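Long-range contacts in putative dehydrogenase (Pseudomonas fluorescens, PDB 6UUG), which acts as the flavin-dependent oxygenase of a two-component methanesulfinate monooxygenase in bacterial sulfur assimilation: residues V116-R121 / C246-I251; G163-C168 / A221-V226; E49-G54 / G212-D217; Q135-G140 / D173-I178; E315-L320 / A340-T345. All blocks are in the same frame, centred on the assembly; numbering follows the deposited sequence.

Contact 1 of 5, residues V116-R121 / C246-I251; sequences VRLFSR and CLRPLI
Val116 O, in the last turn of the helix whose Leu118 and Phe119 meet Arg248, takes two donors from Ser120 on opposite faces of its carbonyl plane. Ser120 OG lies 2.7 Å from Val116 O and the backbone N of Ser120 lies 3.2 Å from the same oxygen, which ties off the helix just where it ends. The contact itself is apolar. Leu118 points at the first turn of helix 247-277, and its CD1 branch does the touching: it comes 3.7 Å from Arg248 N and 4.2 Å from Ile251 CD1, with Leu247 CB a little farther. Phe119 brings the far end of its ring to the Arg248 stem, Phe119 CZ being 3.7 Å from Arg248 CB; the two side chains cross at about a right angle. Arg248 carries CG opposite its backbone N (chi1 -164°) and bends at chi2, laying CB and CG against Phe119 while NE hydrogen-bonds Thr115 OG1, so that even this charged residue binds back to helix 100-119. Trp325 of helix 294-327 covers Leu118, Leu247 and Ile251. Such a buried seam between the N-terminal helical domain and the first long helix of the C-terminal bundle belongs to the acyl-CoA dehydrogenase fold.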
# COMPACT_ATOMS: atom_id res chain seq x y z
N VAL A 116 39.21 0.37 13.15
CA VAL A 116 40.49 0.61 13.82
C VAL A 116 40.73 2.11 13.97
O VAL A 116 41.26 2.57 15.00
CB VAL A 116 41.66 -0.09 13.09
CG1 VAL A 116 41.47 -1.59 13.09
CG2 VAL A 116 41.86 0.42 11.67
N ARG A 117 40.29 2.91 13.00
CA ARG A 117 40.49 4.35 13.07
C ARG A 117 39.76 4.95 14.27
O ARG A 117 40.29 5.82 14.96
CB ARG A 117 40.02 5.02 11.77
CG ARG A 117 39.93 6.56 11.83
CD ARG A 117 41.31 7.18 11.96
NE ARG A 117 41.27 8.63 12.10
CZ ARG A 117 41.09 9.28 13.26
NH1 ARG A 117 40.92 8.63 14.40
NH2 ARG A 117 41.09 10.61 13.27
N LEU A 118 38.53 4.49 14.53
CA LEU A 118 37.71 5.09 15.57
C LEU A 118 37.94 4.50 16.95
O LEU A 118 37.70 5.19 17.95
CB LEU A 118 36.23 4.94 15.19
CG LEU A 118 35.74 5.75 13.99
CD1 LEU A 118 34.32 5.33 13.62
CD2 LEU A 118 35.79 7.24 14.29
N PHE A 119 38.39 3.24 17.03
CA PHE A 119 38.43 2.51 18.30
C PHE A 119 39.82 2.38 18.91
O PHE A 119 39.92 1.97 20.07
CB PHE A 119 37.86 1.08 18.14
CG PHE A 119 36.38 1.00 17.88
CD1 PHE A 119 35.57 2.13 17.90
CD2 PHE A 119 35.80 -0.23 17.61
CE1 PHE A 119 34.20 2.03 17.65
CE2 PHE A 119 34.44 -0.35 17.37
CZ PHE A 119 33.63 0.78 17.39
N SER A 120 40.89 2.70 18.18
CA SER A 120 42.24 2.42 18.66
C SER A 120 43.11 3.69 18.59
O SER A 120 42.67 4.75 18.13
CB SER A 120 42.89 1.28 17.87
OG SER A 120 43.23 1.67 16.55
N ARG A 121 44.35 3.55 19.05
CA ARG A 121 45.29 4.66 19.16
C ARG A 121 46.00 4.91 17.82
O ARG A 121 46.18 3.99 17.03
CB ARG A 121 46.32 4.36 20.24
CG ARG A 121 45.72 4.16 21.63
CD ARG A 121 46.76 3.68 22.63
NE ARG A 121 46.92 2.22 22.61
CZ ARG A 121 47.98 1.60 22.10
NH1 ARG A 121 48.97 2.30 21.58
NH2 ARG A 121 48.05 0.27 22.12
N CYS A 246 31.20 6.52 18.22
CA CYS A 246 29.86 6.02 17.95
C CYS A 246 29.42 6.28 16.52
O CYS A 246 28.28 5.92 16.17
CB CYS A 246 28.87 6.64 18.94
SG CYS A 246 29.02 5.91 20.62
N LEU A 247 30.26 6.87 15.67
CA LEU A 247 29.95 6.87 14.25
C LEU A 247 30.10 5.49 13.62
O LEU A 247 29.56 5.27 12.53
CB LEU A 247 30.83 7.85 13.48
CG LEU A 247 30.63 9.34 13.69
CD1 LEU A 247 31.70 10.08 12.87
CD2 LEU A 247 29.23 9.83 13.35
N ARG A 248 30.80 4.56 14.27
CA ARG A 248 31.05 3.27 13.63
C ARG A 248 29.77 2.55 13.24
O ARG A 248 29.67 2.11 12.08
CB ARG A 248 31.92 2.40 14.55
CG ARG A 248 32.57 1.20 13.86
CD ARG A 248 31.72 -0.04 13.87
NE ARG A 248 32.44 -1.12 13.20
CZ ARG A 248 31.91 -2.27 12.81
NH1 ARG A 248 30.63 -2.54 13.04
NH2 ARG A 248 32.67 -3.16 12.19
N PRO A 249 28.77 2.37 14.11
CA PRO A 249 27.55 1.69 13.65
C PRO A 249 26.80 2.49 12.59
O PRO A 249 26.11 1.88 11.76
CB PRO A 249 26.73 1.54 14.94
CG PRO A 249 27.24 2.62 15.85
CD PRO A 249 28.70 2.72 15.54
N LEU A 250 26.91 3.81 12.60
CA LEU A 250 26.22 4.63 11.61
C LEU A 250 26.85 4.47 10.24
O LEU A 250 26.14 4.46 9.22
CB LEU A 250 26.20 6.09 12.06
CG LEU A 250 25.59 6.36 13.44
CD1 LEU A 250 25.48 7.86 13.70
CD2 LEU A 250 24.20 5.72 13.52
N ILE A 251 28.18 4.36 10.18
CA ILE A 251 28.85 4.05 8.92
C ILE A 251 28.38 2.69 8.40
O ILE A 251 28.10 2.52 7.21
CB ILE A 251 30.38 4.10 9.10
CG1 ILE A 251 30.82 5.55 9.35
CG2 ILE A 251 31.10 3.51 7.88
CD1 ILE A 251 32.23 5.66 9.95

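Contact 2 of 5, residues G163-C168 / A221-V226; sequences GKKSFC and ATFERV
Lys164 runs alongside Thr222, both side chains pointing the same way, and curls its ammonium over the threonine hydroxyl: Lys164 NZ donates to Thr222 OG1 at 2.8 Å. The lysine chain is extended until a final turn at chi4 (-60°), which brings NZ back onto the neighbouring strand. Thr222 OG1 also bonds His205 NE2, and replacing this threonine by valine would probably leave both the ammonium and the imidazole without that oxygen and let the lysine end swing. Beneath the pair runs an antiparallel ladder. Gly163 and Phe223 form a hydrogen-bonded pair, with Gly163 N to Phe223 O at 2.9 Å and Phe223 N to Gly163 O at 2.7 Å, the latter almost in line with the carbonyl bond. Lys165 and Ala221 form the next such pair, again with two bonds, and the non-hydrogen-bonded pair Lys164-Thr222 lies between them. The backbone angles of Gly163 would jam a CB against the preceding carbonyl, so glycine suits this corner. On the face opposite Lys164 and Thr222, Lys165 CD approaches the Phe223 ring obliquely, 4.2 Å from CE1, and Cys168 SG rests 4.1 Å from Ala221 CB. Strand 221-228 is thus held by strand 164-165 along one edge and by strand 202-204 along the other, while Phe223 and Lys165 reach strand 176-183 of the adjacent sheet.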
# COMPACT_ATOMS: atom_id res chain seq x y z
N GLY A 163 36.62 -20.27 20.26
CA GLY A 163 35.20 -20.46 20.07
C GLY A 163 34.85 -20.39 18.61
O GLY A 163 35.71 -20.43 17.73
N LYS A 164 33.55 -20.30 18.33
CA LYS A 164 33.06 -20.27 16.96
C LYS A 164 32.35 -18.96 16.68
O LYS A 164 31.88 -18.28 17.60
CB LYS A 164 32.13 -21.46 16.69
CG LYS A 164 32.83 -22.81 16.78
CD LYS A 164 31.90 -23.96 16.49
CE LYS A 164 32.65 -25.29 16.52
NZ LYS A 164 33.76 -25.33 15.52
N LYS A 165 32.31 -18.59 15.40
CA LYS A 165 31.65 -17.37 14.96
C LYS A 165 30.98 -17.62 13.62
O LYS A 165 31.42 -18.45 12.82
CB LYS A 165 32.63 -16.18 14.82
CG LYS A 165 33.15 -15.65 16.14
CD LYS A 165 33.80 -14.27 16.01
CE LYS A 165 33.09 -13.27 16.91
NZ LYS A 165 31.63 -13.19 16.62
N SER A 166 29.89 -16.89 13.38
CA SER A 166 29.16 -16.95 12.12
C SER A 166 28.99 -15.54 11.58
O SER A 166 29.32 -14.55 12.25
CB SER A 166 27.80 -17.64 12.29
OG SER A 166 27.02 -16.96 13.25
N PHE A 167 28.48 -15.46 10.35
CA PHE A 167 28.28 -14.18 9.65
C PHE A 167 29.61 -13.44 9.49
O PHE A 167 29.75 -12.27 9.85
CB PHE A 167 27.24 -13.31 10.35
N CYS A 168 30.60 -14.14 8.95
CA CYS A 168 31.96 -13.61 8.81
C CYS A 168 32.17 -13.02 7.42
O CYS A 168 33.02 -13.47 6.64
CB CYS A 168 32.98 -14.69 9.12
SG CYS A 168 32.98 -15.18 10.86
N ALA A 221 33.55 -19.43 11.17
CA ALA A 221 34.96 -19.53 11.53
C ALA A 221 35.09 -20.21 12.88
O ALA A 221 34.21 -20.07 13.75
CB ALA A 221 35.65 -18.16 11.57
N THR A 222 36.19 -20.94 13.06
CA THR A 222 36.55 -21.55 14.33
C THR A 222 37.87 -20.96 14.81
O THR A 222 38.84 -20.92 14.05
CB THR A 222 36.67 -23.07 14.21
OG1 THR A 222 35.37 -23.64 13.98
CG2 THR A 222 37.25 -23.68 15.48
N PHE A 223 37.88 -20.47 16.05
CA PHE A 223 39.06 -19.91 16.70
C PHE A 223 39.58 -20.93 17.72
O PHE A 223 38.87 -21.27 18.67
CB PHE A 223 38.73 -18.59 17.40
CG PHE A 223 38.60 -17.42 16.47
CD1 PHE A 223 37.46 -17.26 15.70
CD2 PHE A 223 39.60 -16.47 16.38
CE1 PHE A 223 37.34 -16.18 14.84
CE2 PHE A 223 39.49 -15.39 15.53
CZ PHE A 223 38.37 -15.24 14.76
N GLU A 224 40.81 -21.39 17.53
CA GLU A 224 41.44 -22.38 18.41
C GLU A 224 42.67 -21.75 19.05
O GLU A 224 43.74 -21.71 18.44
CB GLU A 224 41.81 -23.64 17.63
CG GLU A 224 42.19 -24.81 18.51
CD GLU A 224 40.99 -25.40 19.23
OE1 GLU A 224 40.10 -25.95 18.54
OE2 GLU A 224 40.93 -25.31 20.48
N ARG A 225 42.50 -21.25 20.28
CA ARG A 225 43.59 -20.61 21.04
C ARG A 225 44.34 -19.59 20.19
O ARG A 225 45.57 -19.59 20.12
CB ARG A 225 44.54 -21.66 21.62
CG ARG A 225 43.91 -22.54 22.69
CD ARG A 225 44.95 -23.37 23.45
NE ARG A 225 45.89 -22.54 24.20
CZ ARG A 225 47.19 -22.48 23.96
NH1 ARG A 225 47.72 -23.21 22.98
NH2 ARG A 225 47.97 -21.69 24.69
N VAL A 226 43.59 -18.70 19.54
CA VAL A 226 44.19 -17.72 18.64
C VAL A 226 44.81 -16.61 19.47
O VAL A 226 44.10 -15.92 20.22
CB VAL A 226 43.16 -17.16 17.65
CG1 VAL A 226 43.80 -16.07 16.80
CG2 VAL A 226 42.58 -18.28 16.80

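Contact 3 of 5, residues E49-G54 / G212-D217; sequences ERDERG and GQRQTD
A bend at chi3 (43°) in the otherwise extended stem of Arg214 swings its guanidinium onto the carbonyls of Asp51 and Glu52, and Gln215, straight beyond CG, carries its amide between Arg50 and Gly54. Arg214 NE donates to Asp51 O at 2.8 Å, with that oxygen in the guanidinium plane. Arg214 NH2 reaches Glu52 O at 3.3 Å, coming from well above the carbonyl plane. The third nitrogen, NH1, binds Asn210 O, so the group is fixed on three sides. These carbonyls belong to the final turn of helix 32-53: a side chain from the loop between strands 202-204 and 221-228 binds the carbonyls at the C-terminal end, where a positive charge is likely to be favoured. Gly54 closes the helix at positive phi, and a CB there would run into Arg214 NH2. Without the guanidinium, as with an alanine here, the carbonyls of Asp51 and Glu52 would probably lose these mates and the loop would sit less firmly on the helix end. Gln215 uses both ends of its amide: OE1 accepts from Arg50 NH1 at 2.8 Å in the carbonyl plane, the two flat groups being nearly coplanar, and NE2 donates to Gly54 O at 3.1 Å. Arg50 NE bonds Thr46 and its NH1 also pairs with Asp99. A water joins Asp51 OD1 (2.7 Å) to Arg214 N (3.0 Å), while Asp51 OD2 forms salt bridges with Arg375 and Arg381.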
# COMPACT_ATOMS: atom_id res chain seq x y z
N GLU A 49 26.29 -15.29 -13.95
CA GLU A 49 26.87 -16.61 -13.75
C GLU A 49 27.41 -16.78 -12.33
O GLU A 49 27.34 -17.87 -11.76
CB GLU A 49 27.98 -16.85 -14.78
N ARG A 50 27.97 -15.71 -11.76
CA ARG A 50 28.55 -15.82 -10.42
C ARG A 50 27.49 -15.82 -9.33
O ARG A 50 27.73 -16.36 -8.24
CB ARG A 50 29.57 -14.69 -10.19
CG ARG A 50 30.80 -14.80 -11.08
CD ARG A 50 31.86 -13.75 -10.75
NE ARG A 50 31.50 -12.43 -11.26
CZ ARG A 50 31.04 -11.43 -10.51
NH1 ARG A 50 30.88 -11.60 -9.21
NH2 ARG A 50 30.74 -10.27 -11.07
N ASP A 51 26.32 -15.21 -9.58
CA ASP A 51 25.21 -15.33 -8.64
C ASP A 51 24.78 -16.79 -8.49
O ASP A 51 24.46 -17.24 -7.39
CB ASP A 51 24.04 -14.46 -9.10
CG ASP A 51 22.79 -14.67 -8.27
OD1 ASP A 51 22.73 -14.16 -7.13
OD2 ASP A 51 21.87 -15.36 -8.76
N GLU A 52 24.81 -17.54 -9.60
CA GLU A 52 24.52 -18.97 -9.54
C GLU A 52 25.63 -19.74 -8.85
O GLU A 52 25.37 -20.58 -7.98
CB GLU A 52 24.29 -19.50 -10.96
CG GLU A 52 24.26 -21.02 -11.06
CD GLU A 52 24.32 -21.52 -12.49
OE1 GLU A 52 24.39 -20.67 -13.41
OE2 GLU A 52 24.29 -22.75 -12.70
N ARG A 53 26.89 -19.45 -9.21
CA ARG A 53 28.01 -20.24 -8.71
C ARG A 53 28.22 -20.04 -7.21
O ARG A 53 28.51 -21.01 -6.49
CB ARG A 53 29.29 -19.87 -9.47
CG ARG A 53 30.58 -20.31 -8.78
CD ARG A 53 31.71 -20.53 -9.77
NE ARG A 53 32.36 -19.29 -10.19
CZ ARG A 53 32.08 -18.63 -11.31
NH1 ARG A 53 31.14 -19.08 -12.13
NH2 ARG A 53 32.73 -17.51 -11.60
N GLY A 54 28.07 -18.82 -6.72
CA GLY A 54 28.40 -18.58 -5.32
C GLY A 54 29.91 -18.65 -5.12
O GLY A 54 30.71 -18.51 -6.05
N GLY A 212 20.55 -14.92 -1.15
CA GLY A 212 21.11 -13.70 -1.69
C GLY A 212 22.49 -13.45 -1.11
O GLY A 212 22.94 -14.16 -0.20
N GLN A 213 23.15 -12.41 -1.63
CA GLN A 213 24.50 -12.05 -1.20
C GLN A 213 25.45 -13.25 -1.28
O GLN A 213 26.24 -13.50 -0.37
CB GLN A 213 24.49 -11.47 0.22
CG GLN A 213 23.74 -10.17 0.35
CD GLN A 213 24.25 -9.09 -0.59
OE1 GLN A 213 23.82 -9.00 -1.74
NE2 GLN A 213 25.19 -8.27 -0.11
N ARG A 214 25.37 -13.98 -2.39
CA ARG A 214 25.94 -15.32 -2.45
C ARG A 214 27.46 -15.34 -2.63
O ARG A 214 28.04 -16.43 -2.69
CB ARG A 214 25.28 -16.12 -3.58
CG ARG A 214 23.81 -16.42 -3.28
CD ARG A 214 23.12 -17.24 -4.37
NE ARG A 214 23.94 -18.35 -4.86
CZ ARG A 214 24.15 -19.49 -4.20
NH1 ARG A 214 23.62 -19.70 -3.00
NH2 ARG A 214 24.91 -20.43 -4.75
N GLN A 215 28.12 -14.18 -2.70
CA GLN A 215 29.57 -14.14 -2.84
C GLN A 215 30.21 -13.24 -1.79
O GLN A 215 31.30 -12.70 -2.02
CB GLN A 215 29.98 -13.72 -4.25
CG GLN A 215 29.64 -14.76 -5.32
CD GLN A 215 30.39 -14.54 -6.63
OE1 GLN A 215 30.34 -13.45 -7.22
NE2 GLN A 215 31.10 -15.57 -7.09
N THR A 216 29.57 -13.08 -0.63
CA THR A 216 30.13 -12.32 0.49
C THR A 216 30.88 -13.19 1.50
O THR A 216 31.41 -12.64 2.47
CB THR A 216 29.03 -11.54 1.21
OG1 THR A 216 28.02 -12.45 1.69
CG2 THR A 216 28.39 -10.54 0.27
N ASP A 217 30.93 -14.51 1.31
CA ASP A 217 31.67 -15.41 2.20
C ASP A 217 31.24 -15.27 3.66
O ASP A 217 32.06 -15.38 4.58
CB ASP A 217 33.19 -15.18 2.09
CG ASP A 217 33.72 -15.41 0.68
OD1 ASP A 217 33.35 -16.44 0.07
OD2 ASP A 217 34.50 -14.56 0.20
O HOH W 1 23.51 -13.37 -4.63
O HOH W 2 33.11 -16.34 -8.88

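Contact 4 of 5, residues Q135-G140 / D173-I178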
# COMPACT_ATOMS: atom_id res chain seq x y z
N GLN A 135 50.26 -2.22 0.42
CA GLN A 135 50.17 -3.62 0.01
C GLN A 135 48.77 -4.07 -0.42
O GLN A 135 48.57 -5.25 -0.68
CB GLN A 135 50.66 -4.52 1.15
CG GLN A 135 51.98 -4.08 1.73
CD GLN A 135 52.40 -4.91 2.92
OE1 GLN A 135 52.94 -4.40 3.89
NE2 GLN A 135 52.14 -6.22 2.85
N ASN A 136 47.81 -3.15 -0.52
CA ASN A 136 46.42 -3.46 -0.90
C ASN A 136 45.86 -4.64 -0.10
O ASN A 136 45.29 -5.58 -0.66
CB ASN A 136 46.30 -3.73 -2.41
CG ASN A 136 46.50 -2.48 -3.23
OD1 ASN A 136 45.68 -1.56 -3.22
ND2 ASN A 136 47.60 -2.43 -3.96
N TRP A 137 46.02 -4.58 1.22
CA TRP A 137 45.39 -5.55 2.11
C TRP A 137 43.87 -5.44 2.03
O TRP A 137 43.32 -4.34 2.09
CB TRP A 137 45.82 -5.30 3.55
CG TRP A 137 47.22 -5.68 3.91
CD1 TRP A 137 48.15 -6.32 3.13
CD2 TRP A 137 47.86 -5.44 5.16
NE1 TRP A 137 49.32 -6.49 3.83
CE2 TRP A 137 49.17 -5.95 5.08
CE3 TRP A 137 47.44 -4.83 6.35
CZ2 TRP A 137 50.06 -5.88 6.15
CZ3 TRP A 137 48.34 -4.75 7.41
CH2 TRP A 137 49.63 -5.28 7.30
N PHE A 138 43.21 -6.59 1.93
CA PHE A 138 41.75 -6.69 1.96
C PHE A 138 41.34 -7.06 3.38
O PHE A 138 41.78 -8.09 3.90
CB PHE A 138 41.27 -7.74 0.94
CG PHE A 138 39.98 -7.39 0.21
CD1 PHE A 138 38.85 -6.99 0.89
CD2 PHE A 138 39.92 -7.50 -1.17
CE1 PHE A 138 37.66 -6.69 0.21
CE2 PHE A 138 38.75 -7.20 -1.88
CZ PHE A 138 37.61 -6.79 -1.18
N TRP A 139 40.52 -6.22 4.02
CA TRP A 139 40.09 -6.43 5.40
C TRP A 139 38.72 -7.10 5.43
O TRP A 139 37.81 -6.67 4.72
CB TRP A 139 40.02 -5.10 6.16
CG TRP A 139 41.36 -4.51 6.53
CD1 TRP A 139 42.32 -4.08 5.66
CD2 TRP A 139 41.86 -4.28 7.85
NE1 TRP A 139 43.40 -3.59 6.37
CE2 TRP A 139 43.14 -3.71 7.71
CE3 TRP A 139 41.35 -4.51 9.14
CZ2 TRP A 139 43.92 -3.35 8.81
CZ3 TRP A 139 42.13 -4.15 10.23
CH2 TRP A 139 43.40 -3.59 10.06
N GLY A 140 38.58 -8.13 6.28
CA GLY A 140 37.34 -8.87 6.39
C GLY A 140 36.73 -8.75 7.78
O GLY A 140 37.33 -8.20 8.71
N ASP A 173 39.89 -15.08 1.69
CA ASP A 173 40.72 -14.28 0.80
C ASP A 173 40.96 -12.88 1.36
O ASP A 173 41.03 -11.89 0.63
CB ASP A 173 40.10 -14.21 -0.60
CG ASP A 173 41.00 -13.52 -1.61
OD1 ASP A 173 42.19 -13.90 -1.71
OD2 ASP A 173 40.51 -12.60 -2.30
N SER A 174 41.08 -12.77 2.67
CA SER A 174 41.38 -11.49 3.30
C SER A 174 42.76 -11.53 3.93
O SER A 174 43.32 -12.60 4.19
CB SER A 174 40.32 -11.11 4.35
OG SER A 174 40.45 -11.88 5.54
N GLN A 175 43.32 -10.34 4.13
CA GLN A 175 44.61 -10.19 4.79
C GLN A 175 44.49 -9.88 6.27
O GLN A 175 45.32 -10.33 7.07
CB GLN A 175 45.44 -9.10 4.09
CG GLN A 175 46.09 -9.53 2.78
CD GLN A 175 45.10 -9.97 1.72
OE1 GLN A 175 44.31 -9.17 1.22
NE2 GLN A 175 45.14 -11.26 1.38
N MET A 176 43.47 -9.12 6.65
CA MET A 176 43.25 -8.74 8.04
C MET A 176 41.79 -8.97 8.38
O MET A 176 40.92 -8.90 7.50
CB MET A 176 43.63 -7.28 8.30
CG MET A 176 45.12 -6.96 8.16
SD MET A 176 46.11 -7.67 9.49
CE MET A 176 45.47 -6.80 10.93
N LEU A 177 41.54 -9.26 9.66
CA LEU A 177 40.19 -9.46 10.19
C LEU A 177 39.99 -8.59 11.41
O LEU A 177 40.90 -8.36 12.21
CB LEU A 177 39.94 -10.91 10.63
CG LEU A 177 40.01 -12.06 9.65
CD1 LEU A 177 39.82 -13.35 10.42
CD2 LEU A 177 38.93 -11.90 8.60
N ILE A 178 38.76 -8.10 11.56
CA ILE A 178 38.29 -7.53 12.82
C ILE A 178 37.50 -8.63 13.51
O ILE A 178 36.45 -9.04 13.03
CB ILE A 178 37.43 -6.28 12.59
CG1 ILE A 178 38.21 -5.21 11.81
CG2 ILE A 178 36.91 -5.76 13.91
CD1 ILE A 178 39.12 -4.38 12.67
O HOH W 3 46.42 -8.07 -0.98
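The parallel strand pair of the sheet 139-142, 176-183 and 189-196 begins here, Trp139 bridging Met176 and Gly140 bridging Leu177. Gly140 N bonds Met176 O at 2.7 Å, and Gly140 O receives Ile178 N at 3.2 Å. One step earlier, Phe138 O takes Gln175 N at 2.7 Å in its carbonyl plane, with Met176 N as a weak second donor. Gln175 then folds back at chi2 (61°), placing OE1 where Phe138 N meets it on a lone pair at 2.9 Å, a bond by which the amide extends the ladder past its last backbone bond. Arg65 NH2 is a further donor to the same oxygen. Met176 touches two indoles. Its CB stands over the centre of the Trp139 six-membered ring, a CH-pi contact of 3.5 Å to the centroid, while Met176 CG touches Trp137 CE3 at 3.6 Å. Turns at chi2 and chi3 coil the thioether back beside the rings, and SD makes Met-aromatic contacts with both, oblique to Trp137 and more distant above the Trp139 face. At the Trp139 edge, Ile178 CD1 comes 3.9 Å from CZ3. There is little room for a side chain at Gly140, where a CB would press on Leu177 CD2 and Ser174 OG. Trp139 NE1 bonds Thr132 OG1 of helix 122-135, and Trp128 of that helix packs on Met176. Helix 100-119 sends Met112 against both Trp139 and Ile178, and strand 189-196 continues the sheet beside strand 176-183.

Contact 5 of 5, residues E315-L320 / A340-T345; sequences ERAAAL and ATAIAT
Arg316 begins the contact by reaching across to Ala342: its stem leaves with CG opposite the backbone N (chi1 176°) and turns at chi3, which brings NE within 4.3 Å of Ala342 CB. A water in the guanidinium plane links the same two residues, accepting from Arg316 NH2 at 3.0 Å and donating to Ala342 O at 2.8 Å. The main partner of this charge, however, is Glu308 of the second subunit, which forms a salt bridge with NH2, and Leu312 of that subunit packs on Arg316. Ala317 points toward the other helix, its CB 3.9 Å from Ile343 CG1 and 4.0 Å from Ala342 O; here the backbones come nearest, and the small methyl lets them do so. One turn later, Leu320 touches with one branch: CD1 sits 3.7 Å from Ala342 CB, so this methyl has Leu320 CD1 and the guanidinium end of Arg316 beside it. Farther along the opposing helix, Thr345 turns its hydroxyl back onto its own helix, OG1 bonding Thr341 O at 2.8 Å from above the carbonyl plane, while Thr345 N reaches that oxygen from the opposite face. Thr341 and Thr345 pack on Trp304 of the second subunit. Ile343 and Ala317 also pack on helix 247-277. The two segments run antiparallel at 154°, their axes 8.7 Å apart, as neighbouring helices do in the C-terminal helical bundle of acyl-CoA dehydrogenases, through which subunits of this family associate.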
# COMPACT_ATOMS: atom_id res chain seq x y z
N GLU A 315 21.61 10.60 -0.05
CA GLU A 315 22.68 11.58 -0.27
C GLU A 315 22.72 12.61 0.83
O GLU A 315 23.81 13.10 1.18
CB GLU A 315 22.49 12.22 -1.65
CG GLU A 315 22.82 11.23 -2.75
CD GLU A 315 22.42 11.67 -4.14
OE1 GLU A 315 21.80 12.76 -4.29
OE2 GLU A 315 22.72 10.92 -5.09
N ARG A 316 21.56 12.94 1.42
CA ARG A 316 21.58 13.86 2.55
C ARG A 316 22.25 13.22 3.76
O ARG A 316 23.05 13.87 4.44
CB ARG A 316 20.17 14.31 2.94
CG ARG A 316 20.32 15.17 4.20
CD ARG A 316 19.10 15.48 4.89
NE ARG A 316 18.35 14.31 5.31
CZ ARG A 316 17.15 14.44 5.84
NH1 ARG A 316 16.65 15.67 5.99
NH2 ARG A 316 16.46 13.38 6.20
N ALA A 317 21.95 11.96 4.05
CA ALA A 317 22.65 11.29 5.14
C ALA A 317 24.15 11.22 4.89
O ALA A 317 24.95 11.36 5.84
CB ALA A 317 22.08 9.87 5.32
N ALA A 318 24.56 11.00 3.64
CA ALA A 318 25.99 10.93 3.36
C ALA A 318 26.67 12.27 3.60
O ALA A 318 27.77 12.31 4.16
CB ALA A 318 26.23 10.46 1.92
N ALA A 319 26.03 13.37 3.21
CA ALA A 319 26.60 14.69 3.48
C ALA A 319 26.72 14.95 4.98
O ALA A 319 27.73 15.49 5.45
CB ALA A 319 25.76 15.78 2.81
N LEU A 320 25.69 14.59 5.74
CA LEU A 320 25.75 14.76 7.19
C LEU A 320 26.85 13.91 7.80
O LEU A 320 27.48 14.33 8.78
CB LEU A 320 24.41 14.43 7.84
CG LEU A 320 23.23 15.36 7.55
CD1 LEU A 320 21.95 14.78 8.12
CD2 LEU A 320 23.50 16.72 8.18
N ALA A 340 22.19 9.87 13.02
CA ALA A 340 21.59 8.55 13.16
C ALA A 340 20.14 8.53 12.66
O ALA A 340 19.73 7.59 11.98
CB ALA A 340 21.66 8.10 14.62
N THR A 341 19.36 9.56 13.01
CA THR A 341 17.98 9.64 12.55
C THR A 341 17.92 9.78 11.03
O THR A 341 17.09 9.12 10.38
CB THR A 341 17.28 10.82 13.23
OG1 THR A 341 17.25 10.60 14.64
CG2 THR A 341 15.85 10.97 12.72
N ALA A 342 18.79 10.60 10.45
CA ALA A 342 18.78 10.78 9.00
C ALA A 342 19.13 9.49 8.27
O ALA A 342 18.58 9.20 7.20
CB ALA A 342 19.76 11.89 8.60
N ILE A 343 20.09 8.72 8.81
CA ILE A 343 20.48 7.46 8.18
C ILE A 343 19.34 6.44 8.29
O ILE A 343 19.02 5.72 7.33
CB ILE A 343 21.76 6.90 8.82
CG1 ILE A 343 22.97 7.77 8.46
CG2 ILE A 343 21.99 5.45 8.38
CD1 ILE A 343 24.21 7.53 9.39
N ALA A 344 18.74 6.34 9.47
CA ALA A 344 17.65 5.37 9.64
C ALA A 344 16.48 5.71 8.74
O ALA A 344 15.84 4.81 8.19
CB ALA A 344 17.19 5.32 11.09
N THR A 345 16.20 7.01 8.56
CA THR A 345 15.14 7.44 7.66
C THR A 345 15.43 6.99 6.23
O THR A 345 14.56 6.44 5.54
CB THR A 345 15.00 8.97 7.73
OG1 THR A 345 14.60 9.35 9.06
CG2 THR A 345 13.98 9.48 6.74
O HOH W 4 18.30 11.25 5.31

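Contacts 1 and 5 are buried helix packings, the first between the N-terminal domain and the C-terminal bundle, the second within that bundle; they touch through Leu250, which meets Ile343 and Ala340, and contact 5 also reaches a second subunit, through Arg316. Contacts 2, 3 and 4 are partly buried, with exposed touching residues in 2 and 3. Contact 4 joins contact 1 where Val116 packs on Ile178 and Trp139, so helix 100-119 lies against both the sheet and the bundle. Contacts 2 and 4 both pair strands, antiparallel in one and parallel in the other. Contact 3 replaces apolar packing with arginine and glutamine bonds at a helix end. Its loop leads directly into the strand of contact 2.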